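Local atomic coordinates of tapirin (Caldicellulosiruptor hydrothermalis, PDB entry 6N2C), a protein that probably binds cellulose, helping an extremely thermophilic bacterium adhere to it, and carries a zinc ion in its beta-helical C-terminal domain. Residues N197-V202 with R216-R221; F239-N244 with N264-E269; I522-D527 with L541-G546; T201-N206 with G223-K228; D192-N197 with S211-R216. All coordinates share one frame; numbering follows the deposited sequence.

Contact 1. Residues N197-V202 with R216-R221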
# COMPACT_ATOMS: atom_id res chain seq x y z
N ASN A 197 5.46 -13.39 12.18
CA ASN A 197 5.03 -14.76 12.49
C ASN A 197 3.59 -14.64 12.81
O ASN A 197 3.03 -13.52 12.83
CB ASN A 197 5.83 -15.32 13.63
CG ASN A 197 6.11 -16.80 13.46
OD1 ASN A 197 5.19 -17.53 13.07
ND2 ASN A 197 7.38 -17.26 13.71
N ASN A 198 2.95 -15.77 13.08
CA ASN A 198 1.51 -15.74 13.23
C ASN A 198 1.07 -14.97 14.48
O ASN A 198 1.73 -15.03 15.53
CB ASN A 198 0.91 -17.17 13.35
CG ASN A 198 1.34 -18.09 12.23
OD1 ASN A 198 2.30 -18.81 12.36
ND2 ASN A 198 0.61 -18.03 11.07
N ASN A 199 -0.07 -14.32 14.37
CA ASN A 199 -0.71 -13.59 15.48
C ASN A 199 0.20 -12.54 16.16
O ASN A 199 0.33 -12.53 17.39
CB ASN A 199 -1.26 -14.59 16.46
CG ASN A 199 -2.12 -15.59 15.74
OD1 ASN A 199 -3.05 -15.18 15.02
ND2 ASN A 199 -1.84 -16.85 15.88
N ILE A 200 0.89 -11.74 15.34
CA ILE A 200 1.66 -10.60 15.87
C ILE A 200 0.79 -9.39 15.69
O ILE A 200 0.20 -9.22 14.63
CB ILE A 200 3.09 -10.51 15.25
CG1 ILE A 200 3.84 -11.84 15.66
CG2 ILE A 200 3.83 -9.24 15.73
CD1 ILE A 200 5.31 -12.00 15.35
N THR A 201 0.71 -8.54 16.72
CA THR A 201 0.05 -7.24 16.65
C THR A 201 1.11 -6.18 16.86
O THR A 201 1.83 -6.25 17.84
CB THR A 201 -1.02 -7.12 17.72
OG1 THR A 201 -2.02 -8.16 17.54
CG2 THR A 201 -1.71 -5.84 17.65
N VAL A 202 1.24 -5.29 15.90
CA VAL A 202 2.27 -4.21 15.91
C VAL A 202 1.51 -2.89 16.01
O VAL A 202 0.70 -2.59 15.16
CB VAL A 202 3.11 -4.22 14.65
CG1 VAL A 202 4.09 -3.05 14.61
CG2 VAL A 202 3.85 -5.53 14.48
N ARG A 216 2.28 -13.33 8.34
CA ARG A 216 1.71 -14.71 8.36
C ARG A 216 0.27 -14.59 8.70
O ARG A 216 -0.18 -13.58 9.18
CB ARG A 216 2.46 -15.65 9.35
CG ARG A 216 3.96 -15.67 9.10
CD ARG A 216 4.33 -16.12 7.68
NE ARG A 216 5.77 -16.39 7.53
CZ ARG A 216 6.35 -16.65 6.37
NH1 ARG A 216 5.61 -16.70 5.24
NH2 ARG A 216 7.66 -16.84 6.34
N SER A 217 -0.48 -15.65 8.47
CA SER A 217 -1.89 -15.64 8.74
C SER A 217 -2.22 -15.46 10.24
O SER A 217 -1.47 -15.93 11.14
CB SER A 217 -2.56 -16.94 8.24
OG SER A 217 -2.23 -17.98 9.17
N ASP A 218 -3.27 -14.72 10.49
CA ASP A 218 -3.81 -14.51 11.80
C ASP A 218 -4.99 -15.45 12.02
O ASP A 218 -6.04 -15.35 11.45
CB ASP A 218 -4.22 -13.09 12.00
CG ASP A 218 -3.02 -12.12 12.15
OD1 ASP A 218 -1.86 -12.56 12.48
OD2 ASP A 218 -3.27 -10.93 11.88
N ASN A 219 -4.77 -16.43 12.87
CA ASN A 219 -5.74 -17.48 13.14
C ASN A 219 -6.22 -17.42 14.57
O ASN A 219 -7.15 -18.10 14.91
CB ASN A 219 -5.12 -18.90 12.82
CG ASN A 219 -3.67 -19.06 13.34
OD1 ASN A 219 -3.44 -18.97 14.55
ND2 ASN A 219 -2.70 -19.27 12.41
N ASN A 220 -5.57 -16.59 15.38
CA ASN A 220 -5.85 -16.44 16.80
C ASN A 220 -5.23 -15.09 17.30
O ASN A 220 -4.41 -15.08 18.22
CB ASN A 220 -5.26 -17.63 17.58
CG ASN A 220 -5.61 -17.60 19.07
OD1 ASN A 220 -6.62 -17.04 19.46
ND2 ASN A 220 -4.76 -18.21 19.90
N ARG A 221 -5.61 -13.98 16.65
CA ARG A 221 -5.02 -12.67 16.94
C ARG A 221 -6.10 -11.91 17.75
O ARG A 221 -7.22 -11.66 17.23
CB ARG A 221 -4.63 -11.92 15.66
CG ARG A 221 -3.79 -10.68 15.91
CD ARG A 221 -3.99 -9.59 14.87
NE ARG A 221 -5.37 -9.09 14.72
CZ ARG A 221 -6.20 -9.29 13.68
NH1 ARG A 221 -7.42 -8.77 13.71
NH2 ARG A 221 -5.86 -10.00 12.63
O HOH W 1 2.30 -11.97 10.83
O HOH W 2 0.37 -11.23 12.59

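Contact 2. Residues F239-N244 with N264-E269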
# COMPACT_ATOMS: atom_id res chain seq x y z
N PHE A 239 5.31 -5.79 0.17
CA PHE A 239 4.59 -6.05 1.41
C PHE A 239 3.68 -7.25 1.14
O PHE A 239 2.91 -7.23 0.16
CB PHE A 239 3.81 -4.84 1.84
CG PHE A 239 3.19 -4.99 3.20
CD1 PHE A 239 2.00 -5.71 3.40
CD2 PHE A 239 3.82 -4.46 4.33
CE1 PHE A 239 1.48 -5.90 4.70
CE2 PHE A 239 3.27 -4.62 5.59
CZ PHE A 239 2.12 -5.33 5.77
N ILE A 240 3.82 -8.30 1.94
CA ILE A 240 3.14 -9.57 1.66
C ILE A 240 2.19 -9.85 2.80
O ILE A 240 2.64 -10.00 3.97
CB ILE A 240 4.18 -10.72 1.52
CG1 ILE A 240 5.07 -10.37 0.30
CG2 ILE A 240 3.46 -12.05 1.41
CD1 ILE A 240 6.29 -11.22 0.10
N PHE A 241 0.88 -9.97 2.50
CA PHE A 241 -0.11 -10.35 3.51
C PHE A 241 -0.17 -11.89 3.61
O PHE A 241 0.13 -12.59 2.63
CB PHE A 241 -1.53 -9.88 3.16
CG PHE A 241 -1.78 -8.39 3.33
CD1 PHE A 241 -1.33 -7.48 2.41
CD2 PHE A 241 -2.43 -7.94 4.39
CE1 PHE A 241 -1.49 -6.13 2.59
CE2 PHE A 241 -2.66 -6.60 4.55
CZ PHE A 241 -2.15 -5.67 3.69
N GLY A 242 -0.59 -12.41 4.76
CA GLY A 242 -0.70 -13.86 4.98
C GLY A 242 -2.07 -14.45 5.15
O GLY A 242 -2.28 -15.67 4.93
N GLY A 243 -3.02 -13.61 5.48
CA GLY A 243 -4.42 -13.98 5.69
C GLY A 243 -5.04 -13.50 6.95
O GLY A 243 -4.41 -13.58 8.02
N ASN A 244 -6.24 -12.92 6.83
CA ASN A 244 -6.94 -12.36 7.97
C ASN A 244 -6.12 -11.26 8.72
O ASN A 244 -6.36 -11.01 9.92
CB ASN A 244 -7.38 -13.45 8.92
CG ASN A 244 -8.45 -13.00 9.85
OD1 ASN A 244 -9.42 -12.35 9.47
ND2 ASN A 244 -8.30 -13.40 11.10
N ASN A 264 -6.78 -14.64 1.98
CA ASN A 264 -8.02 -14.02 2.08
C ASN A 264 -8.26 -13.28 3.40
O ASN A 264 -7.50 -13.42 4.38
CB ASN A 264 -9.21 -15.03 1.88
CG ASN A 264 -9.29 -15.64 0.44
OD1 ASN A 264 -8.47 -15.42 -0.48
ND2 ASN A 264 -10.32 -16.34 0.27
N ASN A 265 -9.36 -12.57 3.43
CA ASN A 265 -9.88 -11.88 4.60
C ASN A 265 -8.91 -10.75 5.16
O ASN A 265 -9.02 -10.41 6.30
CB ASN A 265 -10.18 -12.84 5.71
CG ASN A 265 -11.32 -13.80 5.34
OD1 ASN A 265 -12.39 -13.33 5.06
ND2 ASN A 265 -11.05 -15.11 5.33
N ASN A 266 -8.09 -10.19 4.29
CA ASN A 266 -7.16 -9.13 4.72
C ASN A 266 -7.84 -7.81 4.52
O ASN A 266 -8.71 -7.66 3.63
CB ASN A 266 -5.94 -9.20 3.89
CG ASN A 266 -5.20 -10.54 3.98
OD1 ASN A 266 -4.58 -10.84 4.99
ND2 ASN A 266 -5.25 -11.31 2.92
N ARG A 267 -7.31 -6.77 5.23
CA ARG A 267 -7.83 -5.42 5.07
C ARG A 267 -6.63 -4.46 5.15
O ARG A 267 -5.78 -4.64 6.03
CB ARG A 267 -8.79 -5.10 6.19
CG ARG A 267 -9.45 -3.74 6.04
CD ARG A 267 -10.59 -3.48 7.08
NE ARG A 267 -11.27 -2.22 6.88
CZ ARG A 267 -10.92 -1.02 7.38
NH1 ARG A 267 -9.87 -0.82 8.22
NH2 ARG A 267 -11.66 0.05 7.05
N LEU A 268 -6.59 -3.56 4.21
CA LEU A 268 -5.58 -2.47 4.18
C LEU A 268 -6.33 -1.17 4.14
O LEU A 268 -7.00 -0.87 3.15
CB LEU A 268 -4.72 -2.60 2.95
CG LEU A 268 -3.57 -1.61 2.72
CD1 LEU A 268 -2.76 -1.48 3.97
CD2 LEU A 268 -2.75 -2.05 1.54
N GLU A 269 -6.14 -0.34 5.17
CA GLU A 269 -6.71 0.96 5.27
C GLU A 269 -5.55 1.99 5.15
O GLU A 269 -4.63 1.93 5.96
CB GLU A 269 -7.40 1.13 6.58
CG GLU A 269 -8.04 2.51 6.78
CD GLU A 269 -8.72 2.67 8.17
OE1 GLU A 269 -9.14 1.60 8.78
OE2 GLU A 269 -8.67 3.87 8.70

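Contact 3. Residues I522-D527 with L541-G546. With EDO (1,2-ethanediol), chain D.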
# COMPACT_ATOMS: atom_id res chain seq x y z
N ILE A 522 18.29 -9.38 13.90
CA ILE A 522 17.62 -9.62 15.17
C ILE A 522 16.68 -10.76 15.03
O ILE A 522 15.73 -10.67 14.30
CB ILE A 522 16.84 -8.40 15.73
CG1 ILE A 522 17.76 -7.22 15.96
CG2 ILE A 522 16.17 -8.78 17.03
CD1 ILE A 522 17.10 -5.87 16.21
N ASN A 523 16.95 -11.87 15.75
CA ASN A 523 16.00 -12.97 15.81
C ASN A 523 15.37 -12.95 17.12
O ASN A 523 16.05 -13.21 18.13
CB ASN A 523 16.78 -14.29 15.62
CG ASN A 523 17.46 -14.37 14.27
OD1 ASN A 523 16.90 -13.88 13.25
ND2 ASN A 523 18.70 -14.93 14.24
N VAL A 524 14.10 -12.65 17.15
CA VAL A 524 13.36 -12.50 18.39
C VAL A 524 12.93 -13.88 18.91
O VAL A 524 12.33 -14.69 18.19
CB VAL A 524 12.15 -11.65 18.24
CG1 VAL A 524 11.48 -11.41 19.59
CG2 VAL A 524 12.53 -10.29 17.64
N PRO A 525 13.31 -14.21 20.16
CA PRO A 525 12.98 -15.55 20.64
C PRO A 525 11.53 -15.85 20.64
O PRO A 525 10.70 -14.97 20.89
CB PRO A 525 13.49 -15.54 22.10
CG PRO A 525 14.57 -14.59 22.08
CD PRO A 525 14.25 -13.52 21.06
N PRO A 526 11.17 -17.14 20.42
CA PRO A 526 9.73 -17.48 20.43
C PRO A 526 8.95 -17.37 21.72
O PRO A 526 7.73 -17.33 21.68
CB PRO A 526 9.72 -18.94 19.98
CG PRO A 526 11.02 -19.46 20.41
CD PRO A 526 12.03 -18.34 20.28
N ASP A 527 9.63 -17.29 22.86
CA ASP A 527 8.86 -17.15 24.10
C ASP A 527 8.44 -15.70 24.41
O ASP A 527 7.65 -15.47 25.32
CB ASP A 527 9.63 -17.75 25.30
CG ASP A 527 10.99 -17.12 25.54
OD1 ASP A 527 11.62 -16.43 24.68
OD2 ASP A 527 11.49 -17.32 26.68
N LEU A 541 15.05 -8.67 10.45
CA LEU A 541 14.32 -8.78 11.66
C LEU A 541 13.33 -9.94 11.58
O LEU A 541 12.30 -9.87 10.85
CB LEU A 541 13.60 -7.46 11.94
CG LEU A 541 12.66 -7.47 13.09
CD1 LEU A 541 13.34 -7.81 14.41
CD2 LEU A 541 12.03 -6.11 13.18
N GLN A 542 13.60 -10.96 12.37
CA GLN A 542 12.82 -12.25 12.24
C GLN A 542 12.25 -12.57 13.53
O GLN A 542 13.00 -12.64 14.53
CB GLN A 542 13.74 -13.34 11.75
CG GLN A 542 13.16 -14.73 11.73
CD GLN A 542 13.31 -15.43 10.39
OE1 GLN A 542 14.40 -15.38 9.76
NE2 GLN A 542 12.20 -16.03 9.92
N PHE A 543 10.95 -12.76 13.56
CA PHE A 543 10.26 -13.17 14.76
C PHE A 543 10.16 -14.69 14.72
O PHE A 543 9.52 -15.23 13.81
CB PHE A 543 8.89 -12.52 14.86
CG PHE A 543 9.02 -11.02 15.05
CD1 PHE A 543 9.21 -10.15 13.95
CD2 PHE A 543 9.05 -10.49 16.32
CE1 PHE A 543 9.35 -8.77 14.12
CE2 PHE A 543 9.23 -9.11 16.48
CZ PHE A 543 9.39 -8.24 15.39
N ASN A 544 10.82 -15.34 15.68
CA ASN A 544 10.93 -16.83 15.69
C ASN A 544 9.71 -17.46 16.33
O ASN A 544 9.54 -18.68 16.26
CB ASN A 544 12.24 -17.27 16.30
CG ASN A 544 13.45 -17.05 15.34
OD1 ASN A 544 14.62 -16.83 15.77
ND2 ASN A 544 13.20 -17.20 14.06
N GLY A 545 8.86 -16.61 16.90
CA GLY A 545 7.59 -16.95 17.49
C GLY A 545 6.47 -16.04 17.09
O GLY A 545 6.69 -14.92 16.58
N GLY A 546 5.24 -16.51 17.31
CA GLY A 546 4.07 -15.63 17.17
C GLY A 546 3.46 -15.26 18.50
O GLY A 546 4.10 -15.41 19.53
C1 EDO D . 20.45 -12.58 15.58
O1 EDO D . 19.68 -12.29 16.72
C2 EDO D . 21.86 -12.00 15.73
O2 EDO D . 22.57 -12.49 16.88
O HOH W 3 9.30 -13.95 18.26
O HOH W 4 5.71 -17.86 20.44

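Contact 4. Residues T201-N206 with G223-K228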
# COMPACT_ATOMS: atom_id res chain seq x y z
N THR A 201 0.71 -8.54 16.72
CA THR A 201 0.05 -7.24 16.65
C THR A 201 1.11 -6.18 16.86
O THR A 201 1.83 -6.25 17.84
CB THR A 201 -1.02 -7.12 17.72
OG1 THR A 201 -2.02 -8.16 17.54
CG2 THR A 201 -1.71 -5.84 17.65
N VAL A 202 1.24 -5.29 15.90
CA VAL A 202 2.27 -4.21 15.91
C VAL A 202 1.51 -2.89 16.01
O VAL A 202 0.70 -2.59 15.16
CB VAL A 202 3.11 -4.22 14.65
CG1 VAL A 202 4.09 -3.05 14.61
CG2 VAL A 202 3.85 -5.53 14.48
N THR A 203 1.90 -2.02 16.99
CA THR A 203 1.47 -0.64 17.08
C THR A 203 2.75 0.18 16.96
O THR A 203 3.66 -0.01 17.77
CB THR A 203 0.74 -0.36 18.39
OG1 THR A 203 -0.34 -1.30 18.59
CG2 THR A 203 0.15 1.06 18.40
N THR A 204 2.83 1.01 15.93
CA THR A 204 4.05 1.77 15.68
C THR A 204 3.80 3.11 15.16
O THR A 204 2.66 3.49 14.79
CB THR A 204 5.01 0.96 14.81
OG1 THR A 204 6.34 1.57 14.86
CG2 THR A 204 4.55 1.02 13.35
N ARG A 205 4.86 3.93 15.09
CA ARG A 205 4.79 5.17 14.37
C ARG A 205 5.27 4.86 12.99
O ARG A 205 4.42 4.50 12.12
CB ARG A 205 5.60 6.33 15.00
CG ARG A 205 5.04 6.88 16.26
CD ARG A 205 5.79 8.17 16.57
NE ARG A 205 5.60 9.25 15.58
CZ ARG A 205 6.00 10.51 15.78
NH1 ARG A 205 6.67 10.86 16.89
NH2 ARG A 205 5.79 11.41 14.84
N ASN A 206 6.59 4.85 12.77
CA ASN A 206 7.14 4.50 11.43
C ASN A 206 7.81 3.17 11.36
O ASN A 206 8.40 2.72 12.35
CB ASN A 206 7.97 5.65 10.95
CG ASN A 206 7.13 6.93 10.84
OD1 ASN A 206 5.99 6.88 10.36
ND2 ASN A 206 7.66 8.11 11.30
N GLY A 223 -6.00 -8.71 18.96
CA GLY A 223 -6.11 -7.33 18.43
C GLY A 223 -7.20 -7.03 17.37
O GLY A 223 -7.58 -7.90 16.56
N ASP A 224 -7.72 -5.81 17.42
CA ASP A 224 -8.39 -5.15 16.31
C ASP A 224 -7.52 -5.17 14.99
O ASP A 224 -8.04 -5.29 13.89
CB ASP A 224 -8.66 -3.68 16.74
CG ASP A 224 -9.25 -2.79 15.63
OD1 ASP A 224 -9.05 -3.02 14.39
OD2 ASP A 224 -9.91 -1.81 16.02
N TYR A 225 -6.21 -5.03 15.10
CA TYR A 225 -5.41 -4.86 13.87
C TYR A 225 -4.22 -5.70 14.05
O TYR A 225 -3.86 -6.09 15.17
CB TYR A 225 -5.08 -3.38 13.61
CG TYR A 225 -4.43 -2.72 14.79
CD1 TYR A 225 -3.12 -2.92 15.08
CD2 TYR A 225 -5.16 -1.80 15.54
CE1 TYR A 225 -2.51 -2.30 16.16
CE2 TYR A 225 -4.60 -1.17 16.64
CZ TYR A 225 -3.28 -1.38 16.94
OH TYR A 225 -2.72 -0.78 18.05
N THR A 226 -3.64 -6.05 12.94
CA THR A 226 -2.34 -6.65 12.87
C THR A 226 -1.24 -5.58 12.97
O THR A 226 -0.22 -5.77 13.66
CB THR A 226 -2.19 -7.41 11.57
OG1 THR A 226 -3.33 -8.31 11.48
CG2 THR A 226 -0.95 -8.18 11.56
N ILE A 227 -1.32 -4.57 12.10
CA ILE A 227 -0.33 -3.46 12.17
C ILE A 227 -1.12 -2.17 12.12
O ILE A 227 -1.97 -1.97 11.26
CB ILE A 227 0.62 -3.46 10.97
CG1 ILE A 227 1.44 -4.73 10.94
CG2 ILE A 227 1.51 -2.24 11.01
CD1 ILE A 227 2.37 -4.74 9.70
N LYS A 228 -0.79 -1.26 13.04
CA LYS A 228 -1.24 0.10 13.00
C LYS A 228 0.06 0.98 12.96
O LYS A 228 0.92 0.81 13.80
CB LYS A 228 -2.08 0.45 14.20
CG LYS A 228 -2.55 1.89 14.11
CD LYS A 228 -3.34 2.25 15.36
CE LYS A 228 -3.79 3.71 15.36
NZ LYS A 228 -4.67 4.03 14.17

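Contact 5. Residues D192-N197 with S211-R216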
# COMPACT_ATOMS: atom_id res chain seq x y z
N ASP A 192 17.39 -5.27 5.73
CA ASP A 192 17.02 -6.42 4.87
C ASP A 192 15.56 -6.71 5.00
O ASP A 192 14.78 -5.84 4.62
CB ASP A 192 17.99 -7.55 5.20
CG ASP A 192 17.97 -8.70 4.15
OD1 ASP A 192 17.31 -8.60 3.14
OD2 ASP A 192 18.78 -9.61 4.32
N LYS A 193 15.14 -7.85 5.49
CA LYS A 193 13.73 -8.20 5.58
C LYS A 193 13.13 -8.00 6.94
O LYS A 193 13.86 -7.96 7.93
CB LYS A 193 13.53 -9.69 5.28
CG LYS A 193 13.73 -10.02 3.80
CD LYS A 193 13.90 -11.53 3.63
CE LYS A 193 14.64 -11.90 2.31
NZ LYS A 193 14.13 -11.18 1.11
N ILE A 194 11.80 -7.91 6.99
CA ILE A 194 11.07 -8.02 8.22
C ILE A 194 10.11 -9.20 8.09
O ILE A 194 9.25 -9.17 7.27
CB ILE A 194 10.31 -6.81 8.66
CG1 ILE A 194 11.28 -5.63 8.85
CG2 ILE A 194 9.66 -7.06 10.01
CD1 ILE A 194 10.55 -4.34 9.24
N ILE A 195 10.41 -10.25 8.85
CA ILE A 195 9.65 -11.49 8.81
C ILE A 195 8.87 -11.71 10.04
O ILE A 195 9.44 -12.08 11.06
CB ILE A 195 10.52 -12.71 8.44
CG1 ILE A 195 11.42 -12.37 7.25
CG2 ILE A 195 9.61 -13.91 8.16
CD1 ILE A 195 12.58 -13.27 7.07
N PHE A 196 7.55 -11.49 9.96
CA PHE A 196 6.69 -11.61 11.09
C PHE A 196 6.32 -13.12 11.26
O PHE A 196 6.95 -13.98 10.72
CB PHE A 196 5.48 -10.71 10.97
CG PHE A 196 5.79 -9.23 11.15
CD1 PHE A 196 6.19 -8.73 12.40
CD2 PHE A 196 5.63 -8.33 10.14
CE1 PHE A 196 6.44 -7.40 12.61
CE2 PHE A 196 5.91 -6.96 10.37
CZ PHE A 196 6.33 -6.52 11.59
N ASN A 197 5.46 -13.39 12.18
CA ASN A 197 5.03 -14.76 12.49
C ASN A 197 3.59 -14.64 12.81
O ASN A 197 3.03 -13.52 12.83
CB ASN A 197 5.83 -15.32 13.63
CG ASN A 197 6.11 -16.80 13.46
OD1 ASN A 197 5.19 -17.53 13.07
ND2 ASN A 197 7.38 -17.26 13.71
N SER A 211 14.15 -4.96 2.17
CA SER A 211 13.56 -6.04 1.44
C SER A 211 12.18 -6.33 2.01
O SER A 211 11.62 -5.50 2.75
CB SER A 211 14.56 -7.24 1.39
OG SER A 211 13.96 -8.32 0.66
N ASP A 212 11.59 -7.46 1.66
CA ASP A 212 10.17 -7.66 1.89
C ASP A 212 9.76 -7.61 3.36
O ASP A 212 10.49 -8.07 4.26
CB ASP A 212 9.73 -9.04 1.44
CG ASP A 212 9.90 -9.26 -0.05
OD1 ASP A 212 9.85 -8.34 -0.85
OD2 ASP A 212 10.19 -10.43 -0.42
N ILE A 213 8.59 -7.12 3.60
CA ILE A 213 7.93 -7.31 4.90
C ILE A 213 6.90 -8.41 4.71
O ILE A 213 6.05 -8.29 3.80
CB ILE A 213 7.25 -6.07 5.40
CG1 ILE A 213 8.27 -4.95 5.59
CG2 ILE A 213 6.47 -6.40 6.65
CD1 ILE A 213 7.68 -3.63 6.10
N THR A 214 7.00 -9.50 5.45
CA THR A 214 6.08 -10.62 5.30
C THR A 214 5.24 -10.86 6.56
O THR A 214 5.79 -11.10 7.66
CB THR A 214 6.86 -11.91 4.97
OG1 THR A 214 7.60 -11.72 3.74
CG2 THR A 214 5.89 -13.04 4.74
N LEU A 215 3.91 -10.81 6.42
CA LEU A 215 3.01 -11.23 7.42
C LEU A 215 2.62 -12.72 7.22
O LEU A 215 2.68 -13.27 6.10
CB LEU A 215 1.72 -10.44 7.39
CG LEU A 215 1.87 -8.96 7.74
CD1 LEU A 215 0.48 -8.36 7.59
CD2 LEU A 215 2.26 -8.81 9.19
N ARG A 216 2.28 -13.33 8.34
CA ARG A 216 1.71 -14.71 8.36
C ARG A 216 0.27 -14.59 8.70
O ARG A 216 -0.18 -13.58 9.18
CB ARG A 216 2.46 -15.65 9.35
CG ARG A 216 3.96 -15.67 9.10
CD ARG A 216 4.33 -16.12 7.68
NE ARG A 216 5.77 -16.39 7.53
CZ ARG A 216 6.35 -16.65 6.37
NH1 ARG A 216 5.61 -16.70 5.24
NH2 ARG A 216 7.66 -16.84 6.34
O HOH W 5 11.33 -12.03 1.70
O HOH W 6 7.37 -16.58 9.89
O HOH W 1 2.30 -11.97 10.83

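Contact 1. Residues N197-V202 with R216-R221
Asn199 inserts both ends of its amide into the turn formed by Asp218, Asn219 and Asn220. Its OD1 accepts a hydrogen bond from the N of Asn220 at 2.9 Å, from above the carbonyl plane, and a weak one from the N of Asn219. Its ND2 gives a straight bond to Asn219 OD1 (3.0 Å), and the two amide planes stand 79° apart. An alanine here would probably leave both turn N-H groups and Asn219 OD1 without these mates, and the turn freer to shift. Asn198 ND2 meets Ser217 O on a lone pair, at 3.0 Å.

In this parallel beta-helix the corner before and into strand 200-203 meets the loop that leads to strand 227-229 of the next coil. Asparagine suits the place, since Asn199 has a left-handed backbone (phi 54°, psi 46°).

Two waters bridge the segments: one joins Arg216 N to Asn197 O, another Ile200 N to Asp218 OD1. A salt bridge forms within one loop, Arg221 NH2 lying 2.9 Å from Asp218 OD2, an oxygen that Thr226 also binds. In the van der Waals contacts, Arg216 CG lies 3.7 Å from Asn197 CA, and the Arg221 chain crosses Thr201 at about a right angle, CG 3.5 Å from OG1.

Contact 2. Residues F239-N244 with N264-E269
From Phe241 to Asn244 the backbone runs at 108° to the course of Asn264 to Leu268, and the two meet where Asn244 N binds Asn264 O at 2.8 Å. Two CA-H...O contacts flank this bond: Gly243 CA lies 3.4 Å from Asn264 O, and Asn244 CA lies close to Asn265 O. Glycine is called for at 243, because at its backbone angles a CB would be jammed against the carbonyl oxygen of Gly242.

The Asn266 side chain slides past Phe241 in the opposite direction, its amide plane 57° from the ring. OD1 comes within 3.7 Å of Phe241 CD2, yet this buried amide is satisfied by other partners, OD1 by the N of Asn245 and ND2 by the O of Asn262. Deeper in, Phe241 CZ reaches Leu268 CB at 4.1 Å, the two side chains crossing at about a right angle. Phe239 CE1 lies 3.6 Å above one face of the Phe241 ring, toward its rim; with Leu268 at its tip and Phe239 over a face, a flat apolar ring suits this buried place. Asn244 and Asn265 both take left-handed backbone angles, which asparagine tolerates well. Loops of this kind, turning the chain from one strand to the next, form the corners of a parallel beta-helix.

Contact 3. Residues I522-D527 with L541-G546
Val524 and Phe543 lie side by side and point the same way, on two parallel strands only 12° apart in direction. Three backbone bonds hold the strands: Gln542 N to Ile522 O, Val524 N to Gln542 O at 2.8 Å, and Asn544 N to Val524 O. On the face with Val524, its CG2 packs 3.7 Å from Phe543 CE2; a touch of Leu541 CD1 on Ile522 CB holds for one of two conformers and is less certain. Phe500 of helix 494-500 covers Ile522 and Val524, so branched and aromatic groups suit this buried face.

On the other face Asn523 can be followed outward. Its CB lies 3.3 Å from Asn544 OD1. CG, anti to the carbonyl carbon (chi1 -63°), passes near C1 of an ethanediol molecule, probably from the crystallisation liquor. At the tip the amide divides: OD1 rests 3.5 Å from Gln542 CB, while ND2 comes 3.2 Å from the same ethanediol C1. The backbone N of Asn523 binds ethanediol O1.

Beyond the strands Pro526 CA lies 3.7 Å from Gly545 CA, where a CB on Gly545 would collide with the proline. A water joins Val524 O to Gly545 N just past the last strand bond. The chemistry is thus divided, hydrocarbon on the buried face and amides on the outer one, the hydrogen bonds between the strands coming from the backbone.

Contact 4. Residues T201-N206 with G223-K228
Successive coils of the beta-helix pair in parallel here, Val202 beside Ile227 and Thr203 beside Lys228. The backbone forms a regular ladder: Val202 N binds Thr226 O at 2.7 Å, Lys228 N binds Val202 O, and Thr204 N binds Lys228 O at 2.9 Å. On the inward face Val202 CB meets Ile227 CG1 at 4.1 Å, beta-branched apolar groups that suit a buried strand.

The outer face is organised by Tyr225. Its CG sits between the backbone N and the carbonyl carbon (chi1 53°), and the side chain reaches across to Thr203, crossing those of Thr201 and Thr203 at about a right angle. Thr203 OG1 lies in the ring plane at its edge and shares a hydrogen bond with Tyr225 OH; the modelled length of 2.5 Å is very short and should be read with caution, and either oxygen could be the donor. Val202 O also lies near the plane, 3.4 Å from CE1. Lys228 CB covers one face, 3.4 Å above it toward the rim, and Thr201 CG2 comes within 3.9 Å of CE1. An alanine in place of Tyr225 would probably leave Thr203 OG1 without this mate and open a gap beside Lys228 CB.

Thr203 is about 4 Å, side chain to side chain, from the zinc ligand Glu551. Strand 200-203 lies between strands 227-229 and 548-552, and Val202 also touches Leu188 of strand 186-190.

Contact 5. Residues D192-N197 with S211-R216
Phe196 packs alongside Ile213 and Leu215, all three pointing the same way. With CG anti to the carbonyl carbon (chi1 -72°), the ring lies beside Leu215, CD2 approaching Leu215 CD2 at 3.5 Å; its CE2 approaches Ile213 CG2 at 3.8 Å, while Ile194 CG2 covers one face of the ring toward its rim. Ile194 CB meets Ile213 CG1 on the same side of the strands, where bulky apolar groups fill the interior.

Residues 192-197 and 211-216 run within 3° of each other end to end, and the backbone bonds between them are Ile194 N to Asp212 O, Thr214 N to Ile194 O and Phe196 N to Thr214 O. Ser211 N adds a 2.7 Å bond to Asp192 O.

Outward lies the polar side. Lys193 has two conformers; in one, and so less certainly, NZ donates to Ser211 OG at 2.9 Å and a water links it to Asp212 OD2, an opposite charge beyond salt-bridge range. Asp212 OD1 binds the N of Ser238. At the far end Arg216 NE reaches Phe196 O through another water, while Thr214 CG2 lies over one face of the guanidinium.

Strand 194-195 sits between strands 213-214 and 541-543, the ring of Phe196, just after it, meeting that of Phe543, and strand 213-214 in turn pairs with strand 239-240.

From the N terminus, residues 192-206 open three contacts in turn, 5, 1 and 4, and the next coil closes them in the same order at 211-216, 216-221 and 223-228. Contacts 1 and 4 each cross contact 5, while contact 1 shares Thr201 and Val202 with contact 4. Together they tie two of the three faces of one coil, and the corner between them, to the next. Contact 2 follows in series, its strand 239-240 bonded to strand 213-214 of contact 5 and its Asn244 to Arg221 of contact 1. Contact 3 closes last, yet strand 541-543 lies beside strand 194-195, so this late part of the chain continues the stack.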